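Local coordinates for protein 6-phosphogluconolactonase (Thermotoga maritima, PDB 1VL1) that hydrolyses 6-phosphogluconolactone to 6-phosphogluconate, the second step of the oxidative stage of the pentose phosphate pathway, at residues V29-K32 against I33-K36; G199-K202 against I203-T207. All blocks are in the same frame, centred on the assembly; numbering follows the deposited sequence.

Interaction 1: residues V29-K32 against I33-K36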
ATOM      1  N   VAL A  29      11.130  -9.104   6.478  1.00 22.82           N
ATOM      2  CA  VAL A  29      10.499  -8.154   5.581  1.00 21.63           C
ATOM      3  C   VAL A  29      11.177  -6.769   5.600  1.00 23.21           C
ATOM      4  O   VAL A  29      11.428  -6.151   4.566  1.00 23.44           O
ATOM      5  CB  VAL A  29       9.004  -8.013   5.902  1.00 21.24           C
ATOM      6  CG1 VAL A  29       8.320  -6.907   5.095  1.00 23.38           C
ATOM      7  CG2 VAL A  29       8.310  -9.395   5.751  1.00 22.85           C
ATOM      8  N   VAL A  30      11.456  -6.274   6.783  1.00 23.04           N
ATOM      9  CA  VAL A  30      12.062  -4.957   6.889  1.00 23.66           C
ATOM     10  C   VAL A  30      13.424  -4.951   6.173  1.00 23.48           C
ATOM     11  O   VAL A  30      13.719  -4.027   5.448  1.00 24.22           O
ATOM     12  CB  VAL A  30      12.191  -4.550   8.373  1.00 23.64           C
ATOM     13  CG1 VAL A  30      13.184  -3.368   8.544  1.00 25.07           C
ATOM     14  CG2 VAL A  30      10.850  -4.241   8.915  1.00 23.85           C
ATOM     15  N   GLU A  31      14.213  -5.998   6.348  1.00 24.77           N
ATOM     16  CA  GLU A  31      15.533  -6.123   5.696  1.00 24.13           C
ATOM     17  C   GLU A  31      15.409  -6.130   4.160  1.00 25.02           C
ATOM     18  O   GLU A  31      16.180  -5.482   3.462  1.00 24.17           O
ATOM     19  CB  GLU A  31      16.260  -7.392   6.189  1.00 24.43           C
ATOM     20  CG  GLU A  31      17.554  -7.703   5.439  1.00 26.44           C
ATOM     21  CD  GLU A  31      18.587  -6.582   5.513  1.00 31.27           C
ATOM     22  OE1 GLU A  31      18.443  -5.633   6.327  1.00 30.71           O
ATOM     23  OE2 GLU A  31      19.593  -6.680   4.759  1.00 38.40           O
ATOM     24  N   LYS A  32      14.440  -6.879   3.634  1.00 25.12           N
ATOM     25  CA  LYS A  32      14.197  -6.900   2.194  1.00 25.87           C
ATOM     26  C   LYS A  32      13.774  -5.536   1.668  1.00 25.24           C
ATOM     27  O   LYS A  32      14.248  -5.083   0.616  1.00 24.45           O
ATOM     28  CB  LYS A  32      13.109  -7.926   1.868  1.00 26.50           C
ATOM     29  CG  LYS A  32      13.560  -9.334   2.039  1.00 27.88           C
ATOM     30  CD  LYS A  32      14.363  -9.723   0.788  1.00 33.42           C
ATOM     31  CE  LYS A  32      14.717 -11.165   0.705  1.00 34.29           C
ATOM     32  NZ  LYS A  32      15.767 -11.494   1.706  1.00 39.35           N
ATOM     33  N   ILE A  33      12.892  -4.866   2.406  1.00 25.02           N
ATOM     34  CA  ILE A  33      12.446  -3.531   2.005  1.00 25.54           C
ATOM     35  C   ILE A  33      13.602  -2.542   2.105  1.00 25.25           C
ATOM     36  O   ILE A  33      13.847  -1.736   1.200  1.00 25.41           O
ATOM     37  CB  ILE A  33      11.246  -3.088   2.851  1.00 25.78           C
ATOM     38  CG1 ILE A  33      10.068  -3.992   2.517  1.00 25.60           C
ATOM     39  CG2 ILE A  33      10.877  -1.653   2.535  1.00 28.05           C
ATOM     40  CD1 ILE A  33       8.845  -3.682   3.294  1.00 26.25           C
ATOM     41  N   ARG A  34      14.331  -2.606   3.188  1.00 26.84           N
ATOM     42  CA  ARG A  34      15.495  -1.739   3.323  1.00 27.01           C
ATOM     43  C   ARG A  34      16.414  -1.862   2.117  1.00 26.95           C
ATOM     44  O   ARG A  34      16.847  -0.840   1.546  1.00 26.13           O
ATOM     45  CB  ARG A  34      16.270  -2.010   4.622  1.00 27.10           C
ATOM     46  CG  ARG A  34      17.519  -1.128   4.750  1.00 28.98           C
ATOM     47  CD  ARG A  34      18.510  -1.573   5.785  1.00 30.18           C
ATOM     48  NE  ARG A  34      19.154  -2.837   5.404  1.00 32.65           N
ATOM     49  CZ  ARG A  34      20.150  -2.948   4.517  1.00 35.21           C
ATOM     50  NH1 ARG A  34      20.629  -1.891   3.851  1.00 38.01           N
ATOM     51  NH2 ARG A  34      20.667  -4.131   4.272  1.00 35.61           N
ATOM     52  N   THR A  35      16.756  -3.107   1.772  1.00 26.32           N
ATOM     53  CA  THR A  35      17.695  -3.369   0.683  1.00 26.61           C
ATOM     54  C   THR A  35      17.202  -2.790  -0.633  1.00 26.44           C
ATOM     55  O   THR A  35      17.977  -2.159  -1.367  1.00 26.97           O
ATOM     56  CB  THR A  35      17.916  -4.879   0.563  1.00 27.33           C
ATOM     57  OG1 THR A  35      18.668  -5.297   1.702  1.00 28.62           O
ATOM     58  CG2 THR A  35      18.818  -5.211  -0.600  1.00 28.45           C
ATOM     59  N   LYS A  36      15.910  -2.969  -0.895  1.00 26.42           N
ATOM     60  CA  LYS A  36      15.307  -2.481  -2.129  1.00 27.35           C
ATOM     61  C   LYS A  36      15.298  -0.974  -2.200  1.00 27.35           C
ATOM     62  O   LYS A  36      15.631  -0.405  -3.225  1.00 27.55           O
ATOM     63  CB  LYS A  36      13.892  -2.984  -2.304  1.00 28.48           C
ATOM     64  CG  LYS A  36      13.333  -2.659  -3.684  1.00 32.12           C
ATOM     65  CD  LYS A  36      13.990  -3.523  -4.745  1.00 37.54           C
ATOM     66  CE  LYS A  36      14.609  -2.725  -5.881  1.00 39.28           C
ATOM     67  NZ  LYS A  36      15.305  -3.597  -6.902  1.00 40.02           N
TER
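Two turns of the amphipathic helix 25-43 meet here, with a salt bridge between Glu-31 and Arg-34 along one side and an apolar ridge of Val-29 and Ile-33 along another. The backbone follows the i to i+4 pattern of an alpha-helix: Ile-33 N donates to Val-29 O at 2.9 Å, Arg-34 N to Val-30 O, Thr-35 N to Glu-31 O and Lys-36 N to Lys-32 O. Glu-31 and Arg-34, three residues apart, lie side by side and point the same way. Arg-34 offers the side of its guanidinium, giving one nitrogen to each carboxylate oxygen. Arg-34 NE reaches Glu-31 OE1 at 3.0 Å in a fairly straight bond (164°), and OE1 lies in the guanidinium plane. Arg-34 NH2 meets Glu-31 OE2 at 2.8 Å on the syn side but tilted out of the carboxylate plane, and also makes a weak 3.4 Å bond to Glu-31 OE1. The grip is not coplanar: the two planes are 40° apart, and NE comes to OE1 from above the carboxylate. Glu-31 carries its CG anti to the backbone N (chi1 173°) and then bends at chi2, which turns the carboxylate along the helix to meet the arginine. Holding both oxygens, the arginine probably restrains carboxylate rotation. On the apolar side, Val-29 CG1 rests against Ile-33 CD1 at 3.7 Å, the two side chains parallel in direction, and Ile-33 CG1 lies 3.3 Å from Val-29 O. Val-29 and Ile-33 are buried, facing Leu-196 and Leu-194 of strand 192-198, while helix 57-64 adds Val-60 and Leu-64; Arg-34 instead leans on the loop residues Gln-67 and Phe-69. Helix 25-43 thus lies against strands 192-198 and 225-231 (Val-29 on Phe-229) and beside helix 57-64.

Interaction 2: residues G199-K202 against I203-T207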
ATOM      1  N   GLY A 199      -0.822 -16.024   7.928  1.00 24.08           N
ATOM      2  CA  GLY A 199      -1.831 -16.914   8.447  1.00 23.80           C
ATOM      3  C   GLY A 199      -2.545 -17.741   7.396  1.00 24.17           C
ATOM      4  O   GLY A 199      -2.487 -17.477   6.191  1.00 23.39           O
ATOM      5  N   LYS A 200      -3.266 -18.747   7.894  1.00 24.54           N
ATOM      6  CA  LYS A 200      -3.856 -19.796   7.045  1.00 25.79           C
ATOM      7  C   LYS A 200      -4.889 -19.268   6.076  1.00 25.18           C
ATOM      8  O   LYS A 200      -4.921 -19.679   4.929  1.00 24.48           O
ATOM      9  CB  LYS A 200      -4.463 -20.910   7.907  1.00 26.48           C
ATOM     10  CG  LYS A 200      -3.388 -21.787   8.517  1.00 29.66           C
ATOM     11  CD  LYS A 200      -3.899 -22.967   9.321  1.00 28.30           C
ATOM     12  CE  LYS A 200      -2.712 -23.797   9.815  1.00 30.50           C
ATOM     13  NZ  LYS A 200      -3.083 -24.773  10.870  1.00 32.28           N
ATOM     14  N   GLU A 201      -5.744 -18.365   6.515  1.00 25.06           N
ATOM     15  CA  GLU A 201      -6.801 -17.883   5.609  1.00 25.10           C
ATOM     16  C   GLU A 201      -6.254 -17.132   4.414  1.00 24.25           C
ATOM     17  O   GLU A 201      -6.753 -17.290   3.287  1.00 24.08           O
ATOM     18  CB  GLU A 201      -7.806 -16.999   6.344  1.00 27.18           C
ATOM     19  CG  GLU A 201      -9.142 -16.886   5.647  1.00 32.11           C
ATOM     20  CD  GLU A 201      -9.954 -18.185   5.605  1.00 38.48           C
ATOM     21  OE1 GLU A 201      -9.495 -19.273   6.054  1.00 42.51           O
ATOM     22  OE2 GLU A 201     -11.108 -18.119   5.126  1.00 43.34           O
ATOM     23  N   LYS A 202      -5.255 -16.284   4.654  1.00 23.57           N
ATOM     24  CA  LYS A 202      -4.669 -15.515   3.571  1.00 22.26           C
ATOM     25  C   LYS A 202      -3.815 -16.417   2.680  1.00 21.50           C
ATOM     26  O   LYS A 202      -3.787 -16.242   1.480  1.00 21.29           O
ATOM     27  CB  LYS A 202      -3.888 -14.339   4.075  1.00 23.36           C
ATOM     28  CG  LYS A 202      -4.794 -13.381   4.823  1.00 23.83           C
ATOM     29  CD  LYS A 202      -4.120 -12.169   5.147  1.00 24.07           C
ATOM     30  CE  LYS A 202      -5.015 -11.275   6.012  1.00 24.09           C
ATOM     31  NZ  LYS A 202      -4.287 -10.002   6.220  1.00 24.46           N
ATOM     32  N   ILE A 203      -3.150 -17.408   3.269  1.00 21.57           N
ATOM     33  CA  ILE A 203      -2.492 -18.442   2.452  1.00 21.39           C
ATOM     34  C   ILE A 203      -3.507 -19.137   1.533  1.00 21.58           C
ATOM     35  O   ILE A 203      -3.263 -19.361   0.349  1.00 20.05           O
ATOM     36  CB  ILE A 203      -1.749 -19.478   3.345  1.00 21.97           C
ATOM     37  CG1 ILE A 203      -0.527 -18.825   3.980  1.00 22.85           C
ATOM     38  CG2 ILE A 203      -1.324 -20.644   2.494  1.00 21.78           C
ATOM     39  CD1 ILE A 203       0.017 -19.557   5.123  1.00 25.73           C
ATOM     40  N   ASN A 204      -4.689 -19.414   2.052  1.00 21.82           N
ATOM     41  CA  ASN A 204      -5.721 -20.050   1.239  1.00 22.71           C
ATOM     42  C   ASN A 204      -6.036 -19.136   0.055  1.00 22.09           C
ATOM     43  O   ASN A 204      -6.092 -19.578  -1.108  1.00 21.28           O
ATOM     44  CB  ASN A 204      -7.004 -20.295   2.052  1.00 23.09           C
ATOM     45  CG  ASN A 204      -6.888 -21.426   3.007  1.00 28.34           C
ATOM     46  OD1 ASN A 204      -6.146 -22.364   2.776  1.00 30.00           O
ATOM     47  ND2 ASN A 204      -7.657 -21.361   4.098  1.00 34.90           N
ATOM     48  N   ARG A 205      -6.209 -17.845   0.332  1.00 20.85           N
ATOM     49  CA  ARG A 205      -6.496 -16.902  -0.755  1.00 21.40           C
ATOM     50  C   ARG A 205      -5.341 -16.845  -1.763  1.00 20.47           C
ATOM     51  O   ARG A 205      -5.570 -16.811  -2.972  1.00 21.36           O
ATOM     52  CB  ARG A 205      -6.753 -15.494  -0.251  1.00 21.44           C
ATOM     53  CG  ARG A 205      -7.963 -15.339   0.633  1.00 21.85           C
ATOM     54  CD  ARG A 205      -9.317 -15.574  -0.033  1.00 26.31           C
ATOM     55  NE  ARG A 205      -9.680 -16.965  -0.045  1.00 26.05           N
ATOM     56  CZ  ARG A 205     -10.074 -17.656   1.026  1.00 28.23           C
ATOM     57  NH1 ARG A 205     -10.165 -17.082   2.225  1.00 29.15           N
ATOM     58  NH2 ARG A 205     -10.382 -18.934   0.910  1.00 29.08           N
ATOM     59  N   LEU A 206      -4.098 -16.830  -1.263  1.00 21.31           N
ATOM     60  CA  LEU A 206      -2.958 -16.883  -2.170  1.00 21.20           C
ATOM     61  C   LEU A 206      -2.957 -18.137  -3.021  1.00 21.53           C
ATOM     62  O   LEU A 206      -2.671 -18.089  -4.226  1.00 20.94           O
ATOM     63  CB  LEU A 206      -1.638 -16.722  -1.434  1.00 21.23           C
ATOM     64  CG  LEU A 206      -0.402 -16.864  -2.354  1.00 20.05           C
ATOM     65  CD1 LEU A 206      -0.360 -15.762  -3.396  1.00 21.35           C
ATOM     66  CD2 LEU A 206       0.800 -16.772  -1.457  1.00 22.51           C
ATOM     67  N   THR A 207      -3.316 -19.294  -2.454  1.00 20.28           N
ATOM     68  CA  THR A 207      -3.389 -20.496  -3.315  1.00 19.79           C
ATOM     69  C   THR A 207      -4.439 -20.375  -4.423  1.00 19.79           C
ATOM     70  O   THR A 207      -4.238 -20.867  -5.499  1.00 19.94           O
ATOM     71  CB  THR A 207      -3.604 -21.776  -2.546  1.00 20.74           C
ATOM     72  OG1 THR A 207      -4.847 -21.767  -1.851  1.00 21.94           O
ATOM     73  CG2 THR A 207      -2.463 -21.990  -1.497  1.00 19.71           C
TER
HETATM   74  O   HOH W   1      -4.047 -22.179   4.174  1.00 31.08           O
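Gly-199 touches Ile-203 at the start of helix 200-210: at the N-cap position, Gly-199 O accepts the first i to i+4 bond, from Ile-203 N at 3.0 Å, and Ile-203 CG1 lies 3.2 Å from that same oxygen. Its phi of 98° would press a side chain against the preceding carbonyl, which accounts for the glycine. Lys-200 O takes Asn-204 N at 2.9 Å and also accepts from a water that donates to Asn-204 OD1, linking the side-chain carboxamide to the first turn. Glu-201 comes next, and its carboxylate serves two side chains. Glu-201 OE2 receives Arg-205 NH1 at 3.2 Å in a salt bridge; the oxygen lies in the guanidinium plane but is approached from well above the carboxylate plane, the two planes standing 77° apart. Glu-201 OE1 takes a weak bond from Asn-204 ND2, at 3.4 Å. Arg-205, bent at chi2 and chi3, folds back along the helix, which brings one guanidinium face over Glu-201 O. Its NE makes a salt bridge with Glu-208, and NH1 also hydrogen-bonds Pro-147 O. With a leucine in place of Arg-205, Glu-201 and Glu-208 would probably lose their shared positive partner and Pro-147 O its donor. Lys-202 O accepts from Leu-206 N at 2.8 Å, while its extended side chain lets NZ hydrogen-bond Met-145 O and a bound citrate, probably from the crystallisation liquor. The whole is a helix N-terminus with glycine at the N-cap position, in the crossover of a beta-alpha-beta unit, strand 192-198, helix 200-210 and strand 225-231.

Interactions 1 and 2 are both single-helix contacts, with centres about 23 Å apart and no touch between them. Residues 29-36 are partly buried, with three buried residues; residues 199-207 form a surface contact in which Leu-206 alone is buried. Strands 192-198 and 225-231 meet side chains of helix 25-43 and join through helix 200-210, whose Ile-203 and Leu-206 pack on strand 225-231. The salt bridges differ: interaction 1 pairs residues three apart through two arginine nitrogens, whereas interaction 2 pairs residues four apart through one, its arginine also forming a salt bridge to Glu-208 and a hydrogen bond to Pro-147. Interaction 2 adds a helix start, a bridging water and a lysine beside bound citrate.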